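Local structure of periplasmic binding protein/LacI transcriptional regulator (Brachyspira murdochii, 4KQC) at residues A[33-38]-A[283-288]; A[57-62]-A[85-90]. The protein probably binds a carbohydrate as the solute-binding component of an ABC transporter. All blocks are in the same frame, centred on the assembly; numbering follows the deposited sequence.

Interaction 1: A[33-38]-A[283-288]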
ATOM      1  N   ASN A  33      20.430  18.097   4.920  1.00 16.87           N
ATOM      2  CA  ASN A  33      21.744  17.564   4.516  1.00 16.92           C
ATOM      3  C   ASN A  33      22.506  18.388   3.480  1.00 16.73           C
ATOM      4  O   ASN A  33      23.566  17.983   3.019  1.00 18.40           O
ATOM      5  CB  ASN A  33      21.564  16.116   4.048  1.00 17.54           C
ATOM      6  CG  ASN A  33      21.161  15.222   5.190  1.00 19.03           C
ATOM      7  OD1 ASN A  33      21.989  14.953   6.105  1.00 19.34           O
ATOM      8  ND2 ASN A  33      19.885  14.829   5.227  1.00 17.08           N
ATOM      9  N   GLY A  34      21.955  19.514   3.091  1.00 15.34           N
ATOM     10  CA  GLY A  34      22.637  20.459   2.207  1.00 16.73           C
ATOM     11  C   GLY A  34      22.718  19.974   0.776  1.00 16.27           C
ATOM     12  O   GLY A  34      23.713  20.212   0.089  1.00 18.07           O
ATOM     13  N   VAL A  35      21.679  19.311   0.347  1.00 14.70           N
ATOM     14  CA  VAL A  35      21.686  18.745  -1.000  1.00 15.19           C
ATOM     15  C   VAL A  35      20.449  19.224  -1.748  1.00 15.29           C
ATOM     16  O   VAL A  35      19.376  19.351  -1.172  1.00 14.59           O
ATOM     17  CB  VAL A  35      21.848  17.215  -0.929  1.00 16.47           C
ATOM     18  CG1 VAL A  35      20.724  16.535  -0.167  1.00 16.12           C
ATOM     19  CG2 VAL A  35      21.887  16.632  -2.348  1.00 17.22           C
ATOM     20  N   LYS A  36      20.614  19.515  -3.041  1.00 14.54           N
ATOM     21  CA  LYS A  36      19.522  19.793  -3.929  1.00 15.30           C
ATOM     22  C   LYS A  36      18.981  18.477  -4.476  1.00 13.24           C
ATOM     23  O   LYS A  36      19.758  17.555  -4.776  1.00 13.27           O
ATOM     24  CB  LYS A  36      19.980  20.657  -5.124  1.00 17.92           C
ATOM     25  CG  LYS A  36      20.475  22.033  -4.695  1.00 23.52           C
ATOM     26  CD  LYS A  36      19.348  23.052  -4.652  1.00 29.18           C
ATOM     27  CE  LYS A  36      19.707  24.202  -3.732  1.00 32.92           C
ATOM     28  NZ  LYS A  36      18.895  25.406  -4.007  1.00 37.40           N
ATOM     29  N   ILE A  37      17.658  18.362  -4.551  1.00 13.33           N
ATOM     30  CA  ILE A  37      17.038  17.224  -5.189  1.00 12.99           C
ATOM     31  C   ILE A  37      16.149  17.625  -6.360  1.00 12.86           C
ATOM     32  O   ILE A  37      15.627  18.746  -6.421  1.00 14.17           O
ATOM     33  CB  ILE A  37      16.195  16.367  -4.207  1.00 12.55           C
ATOM     34  CG1 ILE A  37      14.971  17.121  -3.668  1.00 12.30           C
ATOM     35  CG2 ILE A  37      17.094  15.760  -3.130  1.00 12.77           C
ATOM     36  CD1 ILE A  37      14.025  16.242  -2.853  1.00 12.75           C
ATOM     37  N   SER A  38      16.013  16.714  -7.306  1.00 14.03           N
ATOM     38  CA  SER A  38      14.938  16.690  -8.250  1.00 14.30           C
ATOM     39  C   SER A  38      13.839  15.798  -7.682  1.00 15.47           C
ATOM     40  O   SER A  38      14.112  14.909  -6.856  1.00 18.46           O
ATOM     41  CB  SER A  38      15.468  16.193  -9.623  1.00 16.21           C
ATOM     42  OG  SER A  38      15.717  14.774  -9.558  1.00 18.14           O
ATOM     43  N   LEU A 283      18.966   8.116   3.162  1.00 11.43           N
ATOM     44  CA  LEU A 283      19.712   6.956   2.698  1.00 11.07           C
ATOM     45  C   LEU A 283      20.556   7.366   1.488  1.00 11.90           C
ATOM     46  O   LEU A 283      21.710   6.972   1.359  1.00 11.79           O
ATOM     47  CB  LEU A 283      18.759   5.816   2.312  1.00 11.27           C
ATOM     48  CG  LEU A 283      18.088   5.050   3.439  1.00 12.55           C
ATOM     49  CD1 LEU A 283      17.043   4.059   2.911  1.00 12.62           C
ATOM     50  CD2 LEU A 283      19.179   4.362   4.193  1.00 13.12           C
ATOM     51  N   ALA A 284      19.951   8.111   0.575  1.00 11.68           N
ATOM     52  CA  ALA A 284      20.660   8.461  -0.644  1.00 12.06           C
ATOM     53  C   ALA A 284      21.858   9.350  -0.388  1.00 12.59           C
ATOM     54  O   ALA A 284      22.946   9.124  -0.960  1.00 13.09           O
ATOM     55  CB  ALA A 284      19.720   9.075  -1.615  1.00 11.44           C
ATOM     56  N   TYR A 285      21.671  10.299   0.500  1.00 11.99           N
ATOM     57  CA  TYR A 285      22.712  11.182   0.930  1.00 12.60           C
ATOM     58  C   TYR A 285      23.826  10.404   1.566  1.00 12.92           C
ATOM     59  O   TYR A 285      25.025  10.620   1.220  1.00 12.59           O
ATOM     60  CB  TYR A 285      22.141  12.281   1.819  1.00 13.13           C
ATOM     61  CG  TYR A 285      23.239  13.176   2.334  1.00 16.51           C
ATOM     62  CD1 TYR A 285      23.745  14.136   1.518  1.00 18.50           C
ATOM     63  CD2 TYR A 285      23.730  13.040   3.612  1.00 19.24           C
ATOM     64  CE1 TYR A 285      24.754  14.980   1.921  1.00 20.83           C
ATOM     65  CE2 TYR A 285      24.763  13.878   4.051  1.00 21.71           C
ATOM     66  CZ  TYR A 285      25.262  14.831   3.174  1.00 22.50           C
ATOM     67  OH  TYR A 285      26.282  15.720   3.503  1.00 32.12           O
ATOM     68  N   LYS A 286      23.495   9.544   2.515  1.00 13.17           N
ATOM     69  CA  LYS A 286      24.547   8.738   3.209  1.00 14.05           C
ATOM     70  C   LYS A 286      25.299   7.872   2.228  1.00 13.95           C
ATOM     71  O   LYS A 286      26.561   7.783   2.264  1.00 13.35           O
ATOM     72  CB  LYS A 286      23.936   7.865   4.314  1.00 15.56           C
ATOM     73  CG  LYS A 286      23.385   8.688   5.484  1.00 17.53           C
ATOM     74  CD  LYS A 286      22.768   7.776   6.528  1.00 19.67           C
ATOM     75  CE  LYS A 286      22.554   8.562   7.808  1.00 23.45           C
ATOM     76  NZ  LYS A 286      21.686   7.870   8.789  1.00 27.58           N
ATOM     77  N   ALA A 287      24.563   7.237   1.304  1.00 13.61           N
ATOM     78  CA  ALA A 287      25.199   6.377   0.282  1.00 13.45           C
ATOM     79  C   ALA A 287      26.084   7.222  -0.631  1.00 14.69           C
ATOM     80  O   ALA A 287      27.155   6.739  -1.050  1.00 15.34           O
ATOM     81  CB  ALA A 287      24.161   5.622  -0.518  1.00 12.81           C
ATOM     82  N   SER A 288      25.711   8.493  -0.880  1.00 14.22           N
ATOM     83  CA  SER A 288      26.520   9.379  -1.706  1.00 15.61           C
ATOM     84  C   SER A 288      27.856   9.727  -1.058  1.00 16.70           C
ATOM     85  O   SER A 288      28.795  10.101  -1.734  1.00 18.49           O
ATOM     86  CB  SER A 288      25.758  10.643  -2.078  1.00 14.66           C
ATOM     87  OG  SER A 288      25.726  11.642  -1.101  1.00 15.12           O
TER
HETATM   88  O   HOH W   1      25.967  18.216   1.481  1.00 32.26           O

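Interaction 2: A[57-62]-A[85-90]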
ATOM      1  N   SER A  57      16.854  10.523 -18.101  1.00 11.01           N
ATOM      2  CA  SER A  57      17.253  11.914 -18.043  0.50 11.57           C
ATOM      3  C   SER A  57      18.028  12.257 -16.763  1.00 10.89           C
ATOM      4  O   SER A  57      19.032  12.955 -16.798  1.00 11.45           O
ATOM      5  CB  SER A  57      16.005  12.802 -18.270  0.50 11.44           C
ATOM      6  OG  SER A  57      15.554  12.704 -19.647  0.50 12.85           O
ATOM      7  N   GLU A  58      17.604  11.721 -15.619  1.00 11.37           N
ATOM      8  CA  GLU A  58      18.266  11.958 -14.376  1.00 11.34           C
ATOM      9  C   GLU A  58      19.633  11.224 -14.323  1.00 10.43           C
ATOM     10  O   GLU A  58      20.597  11.774 -13.796  1.00 11.11           O
ATOM     11  CB  GLU A  58      17.357  11.522 -13.200  1.00 12.03           C
ATOM     12  CG  GLU A  58      16.149  12.418 -12.995  1.00 13.70           C
ATOM     13  CD  GLU A  58      16.532  13.872 -12.709  1.00 15.69           C
ATOM     14  OE1 GLU A  58      17.342  14.084 -11.813  1.00 17.09           O
ATOM     15  OE2 GLU A  58      16.130  14.833 -13.440  1.00 19.71           O
ATOM     16  N   ILE A  59      19.694  10.018 -14.855  1.00 10.14           N
ATOM     17  CA  ILE A  59      20.955   9.280 -14.883  1.00 10.44           C
ATOM     18  C   ILE A  59      21.990  10.117 -15.665  1.00 10.94           C
ATOM     19  O   ILE A  59      23.160  10.231 -15.286  1.00 10.98           O
ATOM     20  CB  ILE A  59      20.774   7.900 -15.536  1.00 10.34           C
ATOM     21  CG1 ILE A  59      19.916   6.984 -14.683  1.00 10.25           C
ATOM     22  CG2 ILE A  59      22.145   7.277 -15.771  1.00 10.80           C
ATOM     23  CD1 ILE A  59      19.424   5.752 -15.374  1.00 10.37           C
ATOM     24  N   ASN A  60      21.570  10.658 -16.787  1.00 11.81           N
ATOM     25  CA  ASN A  60      22.436  11.441 -17.618  1.00 13.41           C
ATOM     26  C   ASN A  60      23.063  12.660 -16.967  1.00 13.64           C
ATOM     27  O   ASN A  60      24.125  13.149 -17.423  1.00 14.99           O
ATOM     28  CB  ASN A  60      21.686  11.886 -18.895  1.00 13.54           C
ATOM     29  CG  ASN A  60      21.312  10.759 -19.818  1.00 16.37           C
ATOM     30  OD1 ASN A  60      21.785   9.661 -19.687  1.00 19.96           O
ATOM     31  ND2 ASN A  60      20.390  11.028 -20.712  1.00 20.51           N
ATOM     32  N   LYS A  61      22.428  13.185 -15.909  1.00 12.35           N
ATOM     33  CA  LYS A  61      22.952  14.292 -15.090  1.00 12.99           C
ATOM     34  C   LYS A  61      24.137  13.976 -14.189  1.00 12.23           C
ATOM     35  O   LYS A  61      24.694  14.912 -13.527  1.00 12.49           O
ATOM     36  CB  LYS A  61      21.837  14.886 -14.242  1.00 13.74           C
ATOM     37  CG  LYS A  61      20.696  15.459 -15.081  1.00 15.64           C
ATOM     38  CD  LYS A  61      19.633  16.078 -14.168  1.00 17.56           C
ATOM     39  CE  LYS A  61      18.509  16.711 -14.948  1.00 20.64           C
ATOM     40  NZ  LYS A  61      17.456  17.207 -14.025  1.00 22.98           N
ATOM     41  N   ASN A  62      24.507  12.691 -14.139  1.00 12.12           N
ATOM     42  CA  ASN A  62      25.505  12.201 -13.213  1.00 13.05           C
ATOM     43  C   ASN A  62      25.261  12.680 -11.780  1.00 12.49           C
ATOM     44  O   ASN A  62      26.124  13.322 -11.203  1.00 14.06           O
ATOM     45  CB  ASN A  62      26.890  12.619 -13.686  1.00 13.51           C
ATOM     46  CG  ASN A  62      27.257  11.922 -14.968  1.00 14.91           C
ATOM     47  OD1 ASN A  62      27.091  10.682 -15.071  1.00 14.73           O
ATOM     48  ND2 ASN A  62      27.688  12.700 -16.010  1.00 16.79           N
ATOM     49  N   LYS A  85      27.565   2.891 -14.099  1.00 11.82           N
ATOM     50  CA  LYS A  85      28.041   4.228 -13.756  1.00 11.33           C
ATOM     51  C   LYS A  85      28.418   4.347 -12.269  1.00 11.97           C
ATOM     52  O   LYS A  85      28.918   5.383 -11.841  1.00 11.94           O
ATOM     53  CB  LYS A  85      27.002   5.320 -14.114  1.00 10.96           C
ATOM     54  CG  LYS A  85      26.834   5.463 -15.608  1.00 10.65           C
ATOM     55  CD  LYS A  85      25.644   6.345 -15.948  1.00 11.46           C
ATOM     56  CE  LYS A  85      25.925   7.825 -15.673  1.00 12.34           C
ATOM     57  NZ  LYS A  85      26.885   8.412 -16.652  1.00 13.11           N
ATOM     58  N   ASN A  86      28.169   3.311 -11.494  1.00 12.23           N
ATOM     59  CA  ASN A  86      28.440   3.337 -10.052  0.70 12.82           C
ATOM     60  C   ASN A  86      27.773   4.490  -9.323  1.00 13.26           C
ATOM     61  O   ASN A  86      28.341   5.020  -8.341  1.00 15.04           O
ATOM     62  CB  ASN A  86      29.972   3.334  -9.770  0.70 14.09           C
ATOM     63  CG  ASN A  86      30.635   2.051 -10.210  0.70 15.08           C
ATOM     64  OD1 ASN A  86      31.649   2.071 -10.950  0.70 19.51           O
ATOM     65  ND2 ASN A  86      30.072   0.934  -9.800  0.70 15.67           N
ATOM     66  N   ILE A  87      26.567   4.821  -9.738  1.00 11.55           N
ATOM     67  CA  ILE A  87      25.698   5.781  -8.997  1.00 12.24           C
ATOM     68  C   ILE A  87      24.977   5.030  -7.862  1.00 11.39           C
ATOM     69  O   ILE A  87      24.292   4.057  -8.127  1.00 11.32           O
ATOM     70  CB  ILE A  87      24.690   6.432  -9.921  1.00 12.49           C
ATOM     71  CG1 ILE A  87      25.378   7.267 -11.039  1.00 13.58           C
ATOM     72  CG2 ILE A  87      23.748   7.323  -9.134  1.00 13.94           C
ATOM     73  CD1 ILE A  87      24.440   7.593 -12.199  1.00 14.22           C
ATOM     74  N   PRO A  88      25.104   5.459  -6.620  1.00 11.91           N
ATOM     75  CA  PRO A  88      24.371   4.801  -5.566  1.00 12.13           C
ATOM     76  C   PRO A  88      22.868   4.883  -5.789  1.00 11.05           C
ATOM     77  O   PRO A  88      22.337   5.948  -6.089  1.00 11.29           O
ATOM     78  CB  PRO A  88      24.761   5.581  -4.327  1.00 12.66           C
ATOM     79  CG  PRO A  88      26.073   6.204  -4.649  1.00 13.83           C
ATOM     80  CD  PRO A  88      26.101   6.412  -6.107  1.00 13.32           C
ATOM     81  N   LEU A  89      22.217   3.735  -5.643  1.00 11.01           N
ATOM     82  CA  LEU A  89      20.792   3.573  -5.920  1.00 10.53           C
ATOM     83  C   LEU A  89      20.058   3.126  -4.645  1.00 10.75           C
ATOM     84  O   LEU A  89      20.404   2.106  -4.078  1.00 10.96           O
ATOM     85  CB  LEU A  89      20.576   2.567  -7.075  1.00 11.56           C
ATOM     86  CG  LEU A  89      19.152   2.307  -7.471  1.00 11.95           C
ATOM     87  CD1 LEU A  89      18.391   3.563  -7.966  1.00 11.28           C
ATOM     88  CD2 LEU A  89      19.122   1.176  -8.492  1.00 13.02           C
ATOM     89  N   ILE A  90      19.020   3.873  -4.311  1.00 10.13           N
ATOM     90  CA  ILE A  90      18.159   3.616  -3.147  1.00 10.72           C
ATOM     91  C   ILE A  90      16.776   3.392  -3.678  1.00 11.17           C
ATOM     92  O   ILE A  90      16.292   4.190  -4.510  1.00 10.80           O
ATOM     93  CB  ILE A  90      18.159   4.850  -2.220  1.00 12.38           C
ATOM     94  CG1 ILE A  90      19.563   5.167  -1.682  1.00 14.04           C
ATOM     95  CG2 ILE A  90      17.140   4.776  -1.078  1.00 12.02           C
ATOM     96  CD1 ILE A  90      20.249   4.007  -1.025  1.00 14.39           C
TER

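Interaction 1: A[33-38]-A[283-288]
A chi1 of 177° swings the Tyr-285 ring away from its own backbone N and out from helix 273-288 toward Asn-33; the backbone of Asn-33 points CB at the ring, and chi1 of -67°, with CG opposite the carbonyl carbon, carries the amide over the same face. The contact joins two helices of one Rossmann-like domain of the periplasmic binding protein fold: helix 18-33, the crossover of a beta-alpha-beta unit, and helix 273-288, which the chain contributes much later. The main meeting is a CH-pi contact. Asn-33 CB lies 3.6 Å from the centroid of the Tyr-285 ring, almost straight above it. The amide plane slants 28° from that of the ring, with OD1 3.6 Å from Tyr-285 CD2. Asparagine suits the place because a short side chain can cover the ring while its polar end still serves its own helix, ND2 bonding to the carbonyl oxygen of Ala-29. Gly-34 follows with positive phi in a Schellman motif, a conformation glycine adopts without strain, and turns the chain into strand 36-40. Val-35 is buried against Ile-7 and Ala-30, and its CG1 reaches Tyr-285 CD1 at 4.2 Å, approaching the ring obliquely. The phenol suits this half-covered position, the ring packing inward while its hydroxyl meets water. That water donates to Asn-33 O at 2.9 Å and is hydrogen-bonded to Tyr-285 OH at 3.2 Å. A leucine here, with no ring face or hydroxyl, would probably pack less closely on Asn-33 CB and leave the water held from the Asn-33 side alone. On its own helix, the Tyr-285 carbonyl oxygen accepts a 2.6 Å bond from Ser-288 OG, the serine hydroxyl folding back onto the carbonyl three residues earlier.

Interaction 2: A[57-62]-A[85-90]
Successive beta-alpha units of the Rossmann-like domain meet here, as Ile-59 of helix 48-60 and Asn-62 in the turn that follows face Lys-85 and Ile-87 in the turn between helix 76-84 and strand 89-92. Lys-85 bridges the apolar and polar halves of the contact. Its chain bends at both chi3 (74°) and chi4 (71°), which lays the methylenes across Ile-59 and swings the ammonium group round to Asn-62. Lys-85 CD comes within 3.6 Å of Ile-59 CG2, the branch that stands anti to its backbone N. Beyond it, Lys-85 NZ donates to Asn-62 OD1 over 2.8 Å, in the carbonyl plane and with a C=O...N angle of 150°. A long amphipathic lysine fits such a border, its hydrocarbon part shielding the isoleucine while its charge stays near the surface. Deeper in, Ile-59 CG2 also meets Ile-87 CD1 at 4.3 Å, two branched side chains suited to buried packing. Asn-62 has positive phi, as does Asn-86 in the Schellman motif that ends the next helix; asparagine tolerates this conformation better than most residues. Within 57-62, Lys-61 NZ forms a 2.8 Å salt bridge with Glu-58 OE2, and the other carboxylate oxygen of Glu-58 is bonded to Tyr-6 OH. Around the contact, Ile-59 packs on Gln-78, Arg-81 and Ile-82 of helix 76-84, and both Ile-59 and Ile-87 rest on Ile-66 of strand 66-68, so the two helices lie side by side over the sheet.

In the fold
Both contacts belong to one domain and one parallel sheet, their centres about 12 Å apart. Along the chain, 33-38 comes first, then both segments of interaction 2, and only much later 283-288, after the chain has built most of the other domain and crossed back. Helices 273-288 and 76-84 lie on opposite faces of the sheet: Ile-90 of strand 89-92 packs on Leu-283 and Ala-284 of helix 273-288, whereas its neighbour Leu-89 turns to Ile-82 of helix 76-84. At the edge strand 36-40, Ser-38 OG makes a weak hydrogen bond to Glu-58 OE1. Local beta-alpha succession and a distant, returning helix thus each cover a face of the same sheet.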